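Local coordinates for type III effector HopU1 (Pseudomonas syringae pv. tomato, PDB 3U0J), which probably transfers ADP-ribose from NAD+ to arginine residues of target proteins, as a type III effector directed at plant immunity, at residues Q42-F47 against I148-S153; H76-H81 against E90-I95; M97-D102 against E239-L244; N156-V161 against A228-S233; A196-T201 against F220-K225. All coordinates share one frame; numbering follows the deposited sequence.

Contact 1. Residues Q42-F47 against I148-S153; sequences QDRHDF and IKMLSS
The helix segments 42-47 and 148-153, which carry the touching pairs F47-M150, R44-M150 and D43-K149, pass with axes 9.9 Å apart at an angle of 122°, and come closest in backbone at F47 and M150, whose CA atoms lie 6.9 Å from each other. M150 does most of the packing. Its CG sits over one face of the F47 ring as a CH-pi contact, 4.1 Å from the centroid and displaced toward the rim, while its CB meets F47 CD1 at 3.6 Å. The bend of M150 at chi2 (47°) puts SD obliquely to the ring, a Met-aromatic contact, and the extended last torsion carries CE to R44 CG, 3.7 Å away. At the polar margin K149 NZ makes a salt bridge to D43 OD1, 2.7 Å long, arriving from above the carboxylate plane, about 45° out of it. D138 pairs with the same ammonium group, so K149 is held by two acids. Helix 89-99 packs against the same groups, E90 on R44 and A94 on F47. Helix 145-162 also meets helix 116-126, where I148 packs on V120, Y123 and L124.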
# COMPACT_ATOMS: atom_id res chain seq x y z
N GLN A 42 9.22 16.62 -13.46
CA GLN A 42 9.63 17.31 -12.25
C GLN A 42 9.35 16.44 -11.03
O GLN A 42 10.19 16.33 -10.13
CB GLN A 42 8.94 18.68 -12.14
CG GLN A 42 9.31 19.49 -10.90
CD GLN A 42 10.77 19.87 -10.85
OE1 GLN A 42 11.49 19.54 -9.88
NE2 GLN A 42 11.23 20.57 -11.89
N ASP A 43 8.19 15.78 -11.02
CA ASP A 43 7.83 14.89 -9.93
C ASP A 43 8.89 13.83 -9.74
O ASP A 43 9.35 13.59 -8.62
CB ASP A 43 6.50 14.19 -10.21
CG ASP A 43 5.33 15.12 -10.08
OD1 ASP A 43 5.49 16.16 -9.40
OD2 ASP A 43 4.26 14.84 -10.65
N ARG A 44 9.27 13.19 -10.85
CA ARG A 44 10.25 12.11 -10.83
C ARG A 44 11.61 12.57 -10.33
O ARG A 44 12.35 11.81 -9.73
CB ARG A 44 10.35 11.43 -12.19
CG ARG A 44 9.08 10.67 -12.58
CD ARG A 44 9.26 9.78 -13.82
NE ARG A 44 9.38 10.57 -15.05
CZ ARG A 44 8.36 11.12 -15.70
NH1 ARG A 44 7.11 10.98 -15.24
NH2 ARG A 44 8.58 11.84 -16.80
N HIS A 45 11.95 13.84 -10.55
CA HIS A 45 13.18 14.37 -9.97
C HIS A 45 13.01 14.59 -8.45
O HIS A 45 13.91 14.28 -7.65
CB HIS A 45 13.54 15.70 -10.63
CG HIS A 45 14.45 15.56 -11.82
ND1 HIS A 45 14.01 15.72 -13.11
CD2 HIS A 45 15.77 15.31 -11.89
CE1 HIS A 45 15.02 15.55 -13.94
NE2 HIS A 45 16.10 15.30 -13.23
N ASP A 46 11.87 15.15 -8.08
CA ASP A 46 11.53 15.37 -6.69
C ASP A 46 11.73 14.04 -5.97
O ASP A 46 12.49 13.96 -4.99
CB ASP A 46 10.07 15.78 -6.59
CG ASP A 46 9.84 17.21 -7.01
OD1 ASP A 46 10.84 17.93 -7.21
OD2 ASP A 46 8.65 17.61 -7.14
N PHE A 47 11.07 13.00 -6.47
CA PHE A 47 11.14 11.69 -5.84
C PHE A 47 12.55 11.16 -5.63
O PHE A 47 12.89 10.67 -4.55
CB PHE A 47 10.35 10.66 -6.62
CG PHE A 47 10.41 9.30 -6.00
CD1 PHE A 47 9.57 8.96 -4.95
CD2 PHE A 47 11.35 8.36 -6.45
CE1 PHE A 47 9.64 7.70 -4.36
CE2 PHE A 47 11.42 7.10 -5.87
CZ PHE A 47 10.58 6.76 -4.83
N ILE A 148 4.14 10.24 -1.96
CA ILE A 148 2.72 9.95 -2.06
C ILE A 148 2.33 10.02 -3.52
O ILE A 148 1.63 9.15 -4.03
CB ILE A 148 1.87 10.91 -1.23
CG1 ILE A 148 2.10 10.64 0.26
CG2 ILE A 148 0.43 10.73 -1.57
CD1 ILE A 148 1.54 11.68 1.20
N LYS A 149 2.84 11.05 -4.20
CA LYS A 149 2.48 11.29 -5.58
C LYS A 149 3.07 10.20 -6.44
O LYS A 149 2.39 9.66 -7.31
CB LYS A 149 2.91 12.68 -6.05
CG LYS A 149 2.33 13.83 -5.21
CD LYS A 149 2.38 15.17 -5.96
CE LYS A 149 3.79 15.52 -6.44
NZ LYS A 149 3.82 16.74 -7.32
N MET A 150 4.32 9.84 -6.20
CA MET A 150 4.96 8.84 -7.04
C MET A 150 4.23 7.52 -6.93
O MET A 150 3.97 6.87 -7.95
CB MET A 150 6.45 8.69 -6.71
CG MET A 150 7.31 8.27 -7.92
SD MET A 150 7.04 9.16 -9.48
CE MET A 150 7.66 7.91 -10.53
N LEU A 151 3.86 7.12 -5.71
CA LEU A 151 3.16 5.85 -5.50
C LEU A 151 1.80 5.87 -6.18
O LEU A 151 1.40 4.91 -6.86
CB LEU A 151 2.99 5.54 -4.02
CG LEU A 151 3.23 4.10 -3.54
CD1 LEU A 151 2.32 3.76 -2.39
CD2 LEU A 151 3.08 3.08 -4.63
N SER A 152 1.07 6.97 -6.01
CA SER A 152 -0.21 7.10 -6.69
C SER A 152 -0.03 6.92 -8.19
O SER A 152 -0.73 6.12 -8.80
CB SER A 152 -0.84 8.45 -6.39
OG SER A 152 -1.20 8.57 -5.03
N SER A 153 0.91 7.63 -8.78
CA SER A 153 1.16 7.50 -10.21
C SER A 153 1.46 6.05 -10.58
O SER A 153 0.94 5.54 -11.56
CB SER A 153 2.30 8.41 -10.67
OG SER A 153 2.52 8.30 -12.07

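Contact 2. Residues H76-H81 against E90-I95; sequences HFRAEH and EECSAI
This is a cysteine sulfur-aromatic contact, C92 against F77, joining the short helix 75-80 to helix 89-99 in the helical part of the molecule. It is small, with 85 Å² buried, and the backbones stay well apart: the CA atoms of F77 and C92, the nearest pair, are 10.5 Å from each other. Side chains alone bridge the gap. F77 has its CG anti to the backbone N (chi1 -179°), which sends the ring toward C92, and SG approaches obliquely, 5.0 Å from the ring centroid. The same ring is packed edge-to-face against F72 and also meets Y84, and both of these residues touch C92, so the sulfur lies in an aromatic cluster. R78 reaches the thiol with an extended chain, but its polar end is occupied elsewhere: NH2 is bonded to V87 O and NH1 to F72 O, which fixes the guanidinium beside the cysteine. Two atoms meet the sulfur: F77 CE2 at 3.8 Å and R78 NH2 at 3.9 Å from C92 SG.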
# COMPACT_ATOMS: atom_id res chain seq x y z
N HIS A 76 16.30 -5.67 -18.89
CA HIS A 76 15.63 -6.98 -18.69
C HIS A 76 14.36 -6.90 -17.85
O HIS A 76 13.54 -7.81 -17.90
CB HIS A 76 16.57 -8.01 -18.03
CG HIS A 76 17.87 -8.19 -18.75
ND1 HIS A 76 19.02 -7.50 -18.39
CD2 HIS A 76 18.21 -8.97 -19.80
CE1 HIS A 76 20.01 -7.85 -19.20
NE2 HIS A 76 19.55 -8.74 -20.06
N PHE A 77 14.20 -5.84 -17.06
CA PHE A 77 13.07 -5.77 -16.16
C PHE A 77 11.74 -5.69 -16.89
O PHE A 77 10.82 -6.44 -16.61
CB PHE A 77 13.20 -4.62 -15.17
CG PHE A 77 12.05 -4.56 -14.20
CD1 PHE A 77 11.93 -5.50 -13.19
CD2 PHE A 77 11.08 -3.57 -14.31
CE1 PHE A 77 10.86 -5.46 -12.30
CE2 PHE A 77 10.00 -3.51 -13.43
CZ PHE A 77 9.90 -4.46 -12.42
N ARG A 78 11.64 -4.77 -17.83
CA ARG A 78 10.41 -4.62 -18.60
C ARG A 78 10.23 -5.74 -19.63
O ARG A 78 9.14 -5.95 -20.17
CB ARG A 78 10.36 -3.22 -19.25
CG ARG A 78 9.85 -2.15 -18.27
CD ARG A 78 10.30 -0.71 -18.58
NE ARG A 78 10.10 0.13 -17.41
CZ ARG A 78 10.87 0.05 -16.32
NH1 ARG A 78 11.87 -0.82 -16.30
NH2 ARG A 78 10.66 0.83 -15.26
N ALA A 79 11.31 -6.48 -19.89
CA ALA A 79 11.21 -7.64 -20.76
C ALA A 79 10.62 -8.85 -20.02
O ALA A 79 9.96 -9.70 -20.62
CB ALA A 79 12.57 -7.98 -21.34
N GLU A 80 10.83 -8.91 -18.70
CA GLU A 80 10.30 -10.00 -17.89
C GLU A 80 8.95 -9.60 -17.35
O GLU A 80 8.13 -10.44 -17.01
CB GLU A 80 11.27 -10.34 -16.74
CG GLU A 80 12.52 -11.08 -17.24
CD GLU A 80 13.80 -10.85 -16.41
OE1 GLU A 80 14.88 -10.77 -17.05
OE2 GLU A 80 13.74 -10.77 -15.16
N HIS A 81 8.71 -8.30 -17.27
CA HIS A 81 7.47 -7.81 -16.69
C HIS A 81 6.88 -6.73 -17.57
O HIS A 81 6.88 -5.56 -17.20
CB HIS A 81 7.72 -7.24 -15.31
CG HIS A 81 8.27 -8.24 -14.34
ND1 HIS A 81 9.62 -8.33 -14.06
CD2 HIS A 81 7.66 -9.19 -13.61
CE1 HIS A 81 9.81 -9.31 -13.19
NE2 HIS A 81 8.64 -9.84 -12.90
N GLU A 90 11.35 5.40 -11.18
CA GLU A 90 11.00 6.12 -9.97
C GLU A 90 9.72 5.53 -9.37
O GLU A 90 9.55 5.48 -8.16
CB GLU A 90 10.88 7.63 -10.24
CG GLU A 90 12.20 8.32 -10.63
CD GLU A 90 12.58 8.21 -12.13
OE1 GLU A 90 11.96 7.42 -12.88
OE2 GLU A 90 13.50 8.94 -12.56
N GLU A 91 8.82 5.06 -10.23
CA GLU A 91 7.56 4.50 -9.75
C GLU A 91 7.77 3.10 -9.18
O GLU A 91 7.26 2.77 -8.10
CB GLU A 91 6.51 4.51 -10.86
CG GLU A 91 5.87 5.87 -11.02
CD GLU A 91 5.45 6.19 -12.45
OE1 GLU A 91 5.82 5.42 -13.37
OE2 GLU A 91 4.75 7.20 -12.64
N CYS A 92 8.53 2.28 -9.89
CA CYS A 92 8.86 0.98 -9.34
C CYS A 92 9.48 1.14 -7.96
O CYS A 92 9.08 0.47 -7.02
CB CYS A 92 9.82 0.23 -10.26
SG CYS A 92 9.05 -0.20 -11.81
N SER A 93 10.43 2.07 -7.86
CA SER A 93 11.14 2.33 -6.60
C SER A 93 10.20 2.76 -5.48
O SER A 93 10.36 2.36 -4.33
CB SER A 93 12.23 3.39 -6.81
OG SER A 93 13.14 2.99 -7.82
N ALA A 94 9.21 3.59 -5.82
CA ALA A 94 8.26 4.04 -4.83
C ALA A 94 7.47 2.82 -4.33
O ALA A 94 7.26 2.66 -3.13
CB ALA A 94 7.36 5.08 -5.40
N ILE A 95 7.05 1.95 -5.24
CA ILE A 95 6.33 0.76 -4.77
C ILE A 95 7.25 -0.08 -3.89
O ILE A 95 6.89 -0.46 -2.77
CB ILE A 95 5.87 -0.11 -5.91
CG1 ILE A 95 4.75 0.55 -6.70
CG2 ILE A 95 5.42 -1.45 -5.38
CD1 ILE A 95 4.49 -0.16 -8.00

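Contact 3. Residues M97-D102 against E239-L244; sequences MHTAQD and EEEIML
The H98 imidazole is the flat group here, and M243 approaches it obliquely: the methionine CE lies 3.8 Å from H98 CD2, and its SD stands 5.2 Å from the ring centroid, 49° off the normal. Two other rings set the orientation of the imidazole. H147 meets it with planes about 20° apart and is hydrogen-bonded between its NE2 and H98 ND1, while F197 packs edge-to-face. M243 gets there on a chain that is straight through chi2 and bends only at chi3 (-75°), turning the methyl back toward the helix.

The second flat group is the E241 carboxylate, whose OE2 passes T99 CG2 at 4.2 Å, a simple van der Waals touch. The carboxylate is positioned by S234 OG at OE1 and, weakly, by S199 OG at OE2. T99 turns its hydroxyl elsewhere, to Y96 O and Q235 N. Residues 239-241 match the Glu-X-Glu motif of arginine-specific ADP-ribosyltransferases, and the weak link from S199 is consistent with the serine-glutamate pairing of that family.

Segment 97-102 carries the end of helix 89-99. Strand 241-243 runs between strands 199-201 and 227-229 in a small antiparallel sheet, and M243 also meets L151 and L155 of helix 145-162, while helix 116-126 covers H98 through Y117, V120 and N121.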
# COMPACT_ATOMS: atom_id res chain seq x y z
N MET A 97 9.95 0.70 -2.16
CA MET A 97 10.28 1.33 -0.89
C MET A 97 9.09 1.33 0.05
O MET A 97 9.26 1.23 1.27
CB MET A 97 10.78 2.76 -1.09
CG MET A 97 12.17 2.83 -1.67
SD MET A 97 12.70 4.51 -2.02
CE MET A 97 14.39 4.32 -1.54
N HIS A 98 7.89 1.40 -0.50
CA HIS A 98 6.69 1.35 0.34
C HIS A 98 6.39 -0.05 0.90
O HIS A 98 5.76 -0.17 1.96
CB HIS A 98 5.49 1.88 -0.44
CG HIS A 98 4.34 2.30 0.42
ND1 HIS A 98 4.27 3.55 0.99
CD2 HIS A 98 3.21 1.65 0.79
CE1 HIS A 98 3.15 3.65 1.69
NE2 HIS A 98 2.48 2.52 1.57
N THR A 99 6.82 -1.11 0.20
CA THR A 99 6.53 -2.48 0.63
C THR A 99 7.64 -3.02 1.53
O THR A 99 7.57 -4.16 2.00
CB THR A 99 6.40 -3.44 -0.57
OG1 THR A 99 7.65 -3.52 -1.28
CG2 THR A 99 5.30 -3.00 -1.50
N ALA A 100 8.66 -2.20 1.74
CA ALA A 100 9.84 -2.63 2.48
C ALA A 100 9.79 -2.18 3.92
O ALA A 100 8.98 -1.35 4.31
CB ALA A 100 11.11 -2.10 1.81
N GLN A 101 10.71 -2.71 4.71
CA GLN A 101 10.74 -2.43 6.13
C GLN A 101 12.04 -1.72 6.45
O GLN A 101 12.32 -1.50 7.63
CB GLN A 101 10.67 -3.75 6.89
CG GLN A 101 9.62 -3.84 7.96
CD GLN A 101 8.18 -3.91 7.42
OE1 GLN A 101 7.92 -4.50 6.36
NE2 GLN A 101 7.25 -3.32 8.17
N ASP A 102 12.83 -1.37 5.43
CA ASP A 102 14.20 -0.91 5.61
C ASP A 102 14.45 0.57 5.50
O ASP A 102 15.59 0.98 5.68
CB ASP A 102 15.12 -1.49 4.56
CG ASP A 102 14.88 -2.93 4.30
OD1 ASP A 102 14.55 -3.65 5.28
OD2 ASP A 102 15.02 -3.34 3.12
N GLU A 239 4.63 -12.45 -1.67
CA GLU A 239 3.48 -12.02 -0.87
C GLU A 239 2.27 -11.80 -1.78
O GLU A 239 1.15 -11.68 -1.30
CB GLU A 239 3.81 -10.78 -0.03
CG GLU A 239 4.63 -11.06 1.24
CD GLU A 239 5.34 -9.80 1.82
OE1 GLU A 239 5.18 -8.68 1.26
OE2 GLU A 239 6.08 -9.94 2.83
N GLU A 240 2.50 -11.74 -3.09
CA GLU A 240 1.43 -11.64 -4.10
C GLU A 240 0.41 -10.55 -3.83
O GLU A 240 -0.79 -10.78 -3.94
CB GLU A 240 0.69 -12.97 -4.27
CG GLU A 240 1.47 -14.05 -5.01
CD GLU A 240 0.56 -15.18 -5.54
OE1 GLU A 240 -0.68 -14.98 -5.62
OE2 GLU A 240 1.09 -16.27 -5.88
N GLU A 241 0.89 -9.35 -3.50
CA GLU A 241 0.00 -8.28 -3.08
C GLU A 241 -0.66 -7.42 -4.18
O GLU A 241 -0.12 -7.19 -5.25
CB GLU A 241 0.68 -7.40 -2.04
CG GLU A 241 2.07 -7.03 -2.36
CD GLU A 241 2.82 -6.51 -1.15
OE1 GLU A 241 3.98 -6.98 -0.97
OE2 GLU A 241 2.26 -5.66 -0.39
N ILE A 242 -1.87 -6.98 -3.86
CA ILE A 242 -2.62 -6.02 -4.64
C ILE A 242 -2.75 -4.79 -3.74
O ILE A 242 -3.09 -4.93 -2.56
CB ILE A 242 -4.01 -6.58 -4.92
CG1 ILE A 242 -3.91 -7.92 -5.64
CG2 ILE A 242 -4.81 -5.59 -5.71
CD1 ILE A 242 -3.12 -7.86 -6.91
N MET A 243 -2.46 -3.59 -4.28
CA MET A 243 -2.48 -2.35 -3.49
C MET A 243 -3.58 -1.43 -4.04
O MET A 243 -3.82 -1.42 -5.25
CB MET A 243 -1.10 -1.66 -3.54
CG MET A 243 -0.92 -0.38 -2.68
SD MET A 243 0.77 0.33 -2.62
CE MET A 243 1.59 -0.82 -1.53
N LEU A 244 -4.27 -0.70 -3.17
CA LEU A 244 -5.33 0.21 -3.62
C LEU A 244 -4.88 1.65 -3.54
O LEU A 244 -4.08 1.99 -2.69
CB LEU A 244 -6.59 0.06 -2.77
CG LEU A 244 -7.46 -1.18 -2.94
CD1 LEU A 244 -7.34 -1.67 -4.35
CD2 LEU A 244 -6.99 -2.26 -2.02

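Contact 4. Residues N156-V161 against A228-S233; sequences NRLMDV and ADISGS
An Asx turn at D229 ends strand 227-229; A228 just before the turn and I230 within it pack on M159 and L158 of helix 145-162. The M159 CG lies 3.9 Å from A228 CB and 3.8 Å from A228 N. From the preceding residue, L158 CD1 reaches I230 CG2 at 4.0 Å, the two side chains crossing at about a right angle, and it also touches D229 O. A water joins the backbones: D229 N donates to it at 3.1 Å, and it gives a weak bond to L158 O. In the turn, D229 OD1 takes two donors, S231 N at 3.0 Å, nearly along the C-O direction, and S231 OG at 2.8 Å from the syn side. The other oxygen, OD2, forms a salt bridge with R202, so both carboxylate oxygens are engaged. A228 is also backbone-bonded to M243 of the adjacent strand. This is helix-against-sheet packing at the edge of a three-stranded antiparallel sheet, the edge strand closed off by an Asx turn.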
# COMPACT_ATOMS: atom_id res chain seq x y z
N ASN A 156 -1.54 4.05 -10.72
CA ASN A 156 -2.37 4.45 -11.85
C ASN A 156 -1.86 3.86 -13.18
O ASN A 156 -2.64 3.25 -13.92
CB ASN A 156 -2.55 5.98 -11.93
CG ASN A 156 -3.66 6.50 -11.00
OD1 ASN A 156 -4.58 5.78 -10.66
ND2 ASN A 156 -3.56 7.77 -10.60
N ARG A 157 -0.56 4.04 -13.46
CA ARG A 157 0.10 3.44 -14.62
C ARG A 157 -0.21 1.94 -14.69
O ARG A 157 -0.53 1.42 -15.75
CB ARG A 157 1.62 3.57 -14.49
CG ARG A 157 2.34 4.60 -15.36
CD ARG A 157 1.93 5.94 -14.97
NE ARG A 157 2.95 7.00 -14.99
CZ ARG A 157 3.06 7.92 -15.96
NH1 ARG A 157 2.31 7.83 -17.05
NH2 ARG A 157 3.93 8.90 -15.85
N LEU A 158 -0.10 1.24 -13.57
CA LEU A 158 -0.31 -0.21 -13.57
C LEU A 158 -1.77 -0.61 -13.71
O LEU A 158 -2.09 -1.54 -14.45
CB LEU A 158 0.25 -0.86 -12.30
CG LEU A 158 1.76 -1.02 -12.10
CD1 LEU A 158 2.08 -1.31 -10.63
CD2 LEU A 158 2.36 -2.08 -13.02
N MET A 159 -2.66 0.04 -12.98
CA MET A 159 -4.07 -0.26 -13.15
C MET A 159 -4.48 0.05 -14.61
O MET A 159 -5.36 -0.60 -15.16
CB MET A 159 -4.94 0.48 -12.11
CG MET A 159 -4.94 -0.18 -10.73
SD MET A 159 -6.04 0.60 -9.53
CE MET A 159 -5.34 2.22 -9.58
N ASP A 160 -3.82 1.00 -15.26
CA ASP A 160 -4.20 1.33 -16.63
C ASP A 160 -3.99 0.19 -17.59
O ASP A 160 -4.76 0.02 -18.54
CB ASP A 160 -3.44 2.55 -17.15
CG ASP A 160 -4.04 3.84 -16.66
OD1 ASP A 160 -5.16 3.78 -16.11
OD2 ASP A 160 -3.38 4.90 -16.82
N VAL A 161 -2.95 -0.61 -17.35
CA VAL A 161 -2.61 -1.67 -18.28
C VAL A 161 -3.09 -3.03 -17.80
O VAL A 161 -3.33 -3.93 -18.61
CB VAL A 161 -1.08 -1.68 -18.59
CG1 VAL A 161 -0.26 -1.47 -17.34
CG2 VAL A 161 -0.67 -2.98 -19.26
N ALA A 228 -4.23 -2.60 -7.88
CA ALA A 228 -2.94 -2.66 -8.54
C ALA A 228 -2.11 -3.87 -8.12
O ALA A 228 -1.83 -4.09 -6.95
CB ALA A 228 -2.17 -1.37 -8.31
N ASP A 229 -1.73 -4.67 -9.10
CA ASP A 229 -0.87 -5.80 -8.82
C ASP A 229 0.56 -5.30 -8.93
O ASP A 229 1.06 -5.06 -10.03
CB ASP A 229 -1.12 -6.92 -9.81
CG ASP A 229 -0.18 -8.08 -9.61
OD1 ASP A 229 0.63 -8.00 -8.67
OD2 ASP A 229 -0.26 -9.06 -10.39
N ILE A 230 1.19 -5.12 -7.78
CA ILE A 230 2.52 -4.56 -7.66
C ILE A 230 3.55 -5.64 -7.33
O ILE A 230 4.70 -5.35 -6.98
CB ILE A 230 2.55 -3.56 -6.51
CG1 ILE A 230 2.18 -4.28 -5.20
CG2 ILE A 230 1.62 -2.37 -6.80
CD1 ILE A 230 2.53 -3.52 -3.98
N SER A 231 3.14 -6.90 -7.42
CA SER A 231 4.05 -7.98 -7.08
C SER A 231 5.38 -7.88 -7.84
O SER A 231 6.40 -8.32 -7.34
CB SER A 231 3.39 -9.33 -7.32
OG SER A 231 2.99 -9.44 -8.66
N GLY A 232 5.36 -7.29 -9.02
CA GLY A 232 6.59 -7.14 -9.79
C GLY A 232 7.62 -6.20 -9.18
O GLY A 232 8.81 -6.41 -9.30
N SER A 233 7.13 -5.16 -8.52
CA SER A 233 7.96 -4.14 -7.90
C SER A 233 8.15 -4.34 -6.42
O SER A 233 8.97 -3.68 -5.80
CB SER A 233 7.29 -2.79 -8.06
OG SER A 233 7.48 -2.31 -9.37
O HOH W 1 -2.07 -3.97 -12.07

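Contact 5. Residues A196-T201 against F220-K225; sequences AFMSTT and FQISLK
In M198, CG anti to the backbone N (chi1 -157°) and an extended chi2 carry SD across to I222, and the bend at chi3 then turns CE aside; the isoleucine reaches back with CD1 at the end of an extended arm (chi2 178°). The contact belongs to the core between two beta sheets of the ADP-ribosyltransferase fold: strand 199-201 is an outer strand of the small antiparallel sheet, and strand 218-224 lies inside the five-stranded mixed sheet.

The backbones keep apart, T200 and I222 being the nearest pair with CA atoms 8.6 Å from each other, and the join is made wholly of apolar side-chain groups. M198 and T200, two residues apart, both direct their side chains toward I222. The T200 methyl does the touching, while its hydroxyl is bonded to I242 O of the neighbouring strand. Residues 199-201, S-T-T, fit the place of the Ser-Thr-Ser motif of this family, so the T200 methyl packs from within that probable motif. F250 of strand 248-257 meets M198, I222 and L224, and V168 of strand 167-172 meets T200 and L224, so both strands add to the same core.

At its centre three atoms meet: I222 CD1 is 3.9 Å from M198 SD and 4.1 Å from T200 CG2, and M198 SD is 4.0 Å from T200 CG2.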
# COMPACT_ATOMS: atom_id res chain seq x y z
N ALA A 196 -5.39 5.68 3.62
CA ALA A 196 -4.04 5.35 3.17
C ALA A 196 -4.08 4.34 2.02
O ALA A 196 -5.15 4.02 1.51
CB ALA A 196 -3.21 4.84 4.32
N PHE A 197 -2.92 3.84 1.61
CA PHE A 197 -2.81 2.85 0.54
C PHE A 197 -3.09 1.47 1.10
O PHE A 197 -2.22 0.92 1.77
CB PHE A 197 -1.37 2.86 -0.00
CG PHE A 197 -0.98 4.13 -0.67
CD1 PHE A 197 -1.30 4.37 -1.99
CD2 PHE A 197 -0.33 5.11 0.03
CE1 PHE A 197 -0.97 5.55 -2.60
CE2 PHE A 197 0.00 6.30 -0.57
CZ PHE A 197 -0.31 6.52 -1.89
N MET A 198 -4.25 0.89 0.83
CA MET A 198 -4.54 -0.44 1.36
C MET A 198 -3.72 -1.53 0.69
O MET A 198 -3.52 -1.55 -0.53
CB MET A 198 -6.01 -0.81 1.28
CG MET A 198 -6.37 -1.89 2.31
SD MET A 198 -8.01 -2.57 2.14
CE MET A 198 -9.00 -1.24 2.77
N SER A 199 -3.23 -2.44 1.52
CA SER A 199 -2.38 -3.51 1.04
C SER A 199 -3.09 -4.81 1.30
O SER A 199 -3.60 -5.03 2.40
CB SER A 199 -1.05 -3.49 1.78
OG SER A 199 -0.28 -4.62 1.44
N THR A 200 -3.15 -5.66 0.30
CA THR A 200 -3.94 -6.88 0.41
C THR A 200 -3.20 -8.02 -0.26
O THR A 200 -2.23 -7.79 -0.97
CB THR A 200 -5.32 -6.70 -0.27
OG1 THR A 200 -5.16 -6.68 -1.70
CG2 THR A 200 -6.00 -5.39 0.19
N THR A 201 -3.64 -9.25 -0.03
CA THR A 201 -2.96 -10.38 -0.67
C THR A 201 -3.94 -11.31 -1.35
O THR A 201 -5.03 -11.53 -0.86
CB THR A 201 -2.10 -11.16 0.33
OG1 THR A 201 -1.45 -12.24 -0.35
CG2 THR A 201 -2.97 -11.74 1.39
N PHE A 220 -10.34 -9.80 6.54
CA PHE A 220 -11.13 -9.09 5.56
C PHE A 220 -11.11 -9.85 4.25
O PHE A 220 -10.05 -10.14 3.70
CB PHE A 220 -10.55 -7.70 5.32
CG PHE A 220 -10.78 -6.75 6.45
CD1 PHE A 220 -11.93 -6.00 6.51
CD2 PHE A 220 -9.85 -6.61 7.46
CE1 PHE A 220 -12.14 -5.11 7.57
CE2 PHE A 220 -10.06 -5.72 8.51
CZ PHE A 220 -11.21 -4.97 8.55
N GLN A 221 -12.29 -10.19 3.76
CA GLN A 221 -12.38 -10.82 2.46
C GLN A 221 -12.95 -9.80 1.52
O GLN A 221 -14.12 -9.46 1.60
CB GLN A 221 -13.28 -12.03 2.51
CG GLN A 221 -13.46 -12.67 1.16
CD GLN A 221 -14.39 -13.84 1.24
OE1 GLN A 221 -14.15 -14.78 2.01
NE2 GLN A 221 -15.46 -13.80 0.46
N ILE A 222 -12.09 -9.29 0.65
CA ILE A 222 -12.41 -8.14 -0.17
C ILE A 222 -12.51 -8.55 -1.63
O ILE A 222 -11.64 -9.25 -2.15
CB ILE A 222 -11.30 -7.10 -0.05
CG1 ILE A 222 -10.95 -6.91 1.42
CG2 ILE A 222 -11.69 -5.82 -0.71
CD1 ILE A 222 -9.81 -5.95 1.65
N SER A 223 -13.59 -8.15 -2.28
CA SER A 223 -13.66 -8.33 -3.71
C SER A 223 -13.52 -6.96 -4.37
O SER A 223 -14.23 -6.00 -4.03
CB SER A 223 -14.96 -9.02 -4.13
OG SER A 223 -16.06 -8.16 -3.96
N LEU A 224 -12.56 -6.87 -5.29
CA LEU A 224 -12.17 -5.61 -5.86
C LEU A 224 -12.68 -5.51 -7.28
O LEU A 224 -12.62 -6.49 -8.04
CB LEU A 224 -10.64 -5.51 -5.88
CG LEU A 224 -9.96 -5.59 -4.52
CD1 LEU A 224 -8.49 -5.92 -4.68
CD2 LEU A 224 -10.14 -4.29 -3.75
N LYS A 225 -13.17 -4.34 -7.63
CA LYS A 225 -13.44 -4.05 -9.02
C LYS A 225 -12.14 -3.60 -9.68
O LYS A 225 -11.90 -3.87 -10.86
CB LYS A 225 -14.51 -2.97 -9.14
CG LYS A 225 -15.82 -3.34 -8.47
CD LYS A 225 -16.87 -2.26 -8.68
CE LYS A 225 -18.20 -2.67 -8.08
NZ LYS A 225 -19.27 -1.68 -8.41

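How the contacts relate
Helix 145-162 serves contacts 1 and 4, and helix 89-99 serves contacts 2 and 3, so these two helices tie the helical part to the sheets. E91 bridges them: its OE2 pairs with R157 NE at 3.0 Å, linking contacts 2 and 4, and with S153 of contact 1. L151 packs on H98, M243 and F197, joining contact 1 to contacts 3 and 5. Contacts 3, 4 and 5 share the three-stranded sheet, where M243 N meets A228 O at 2.8 Å. Contacts 3 and 5, with centres 12 Å apart, bring together the probable Glu-X-Glu and Ser-Thr-Ser-like motifs, whereas contacts 1 and 5 have their centres about 23 Å apart.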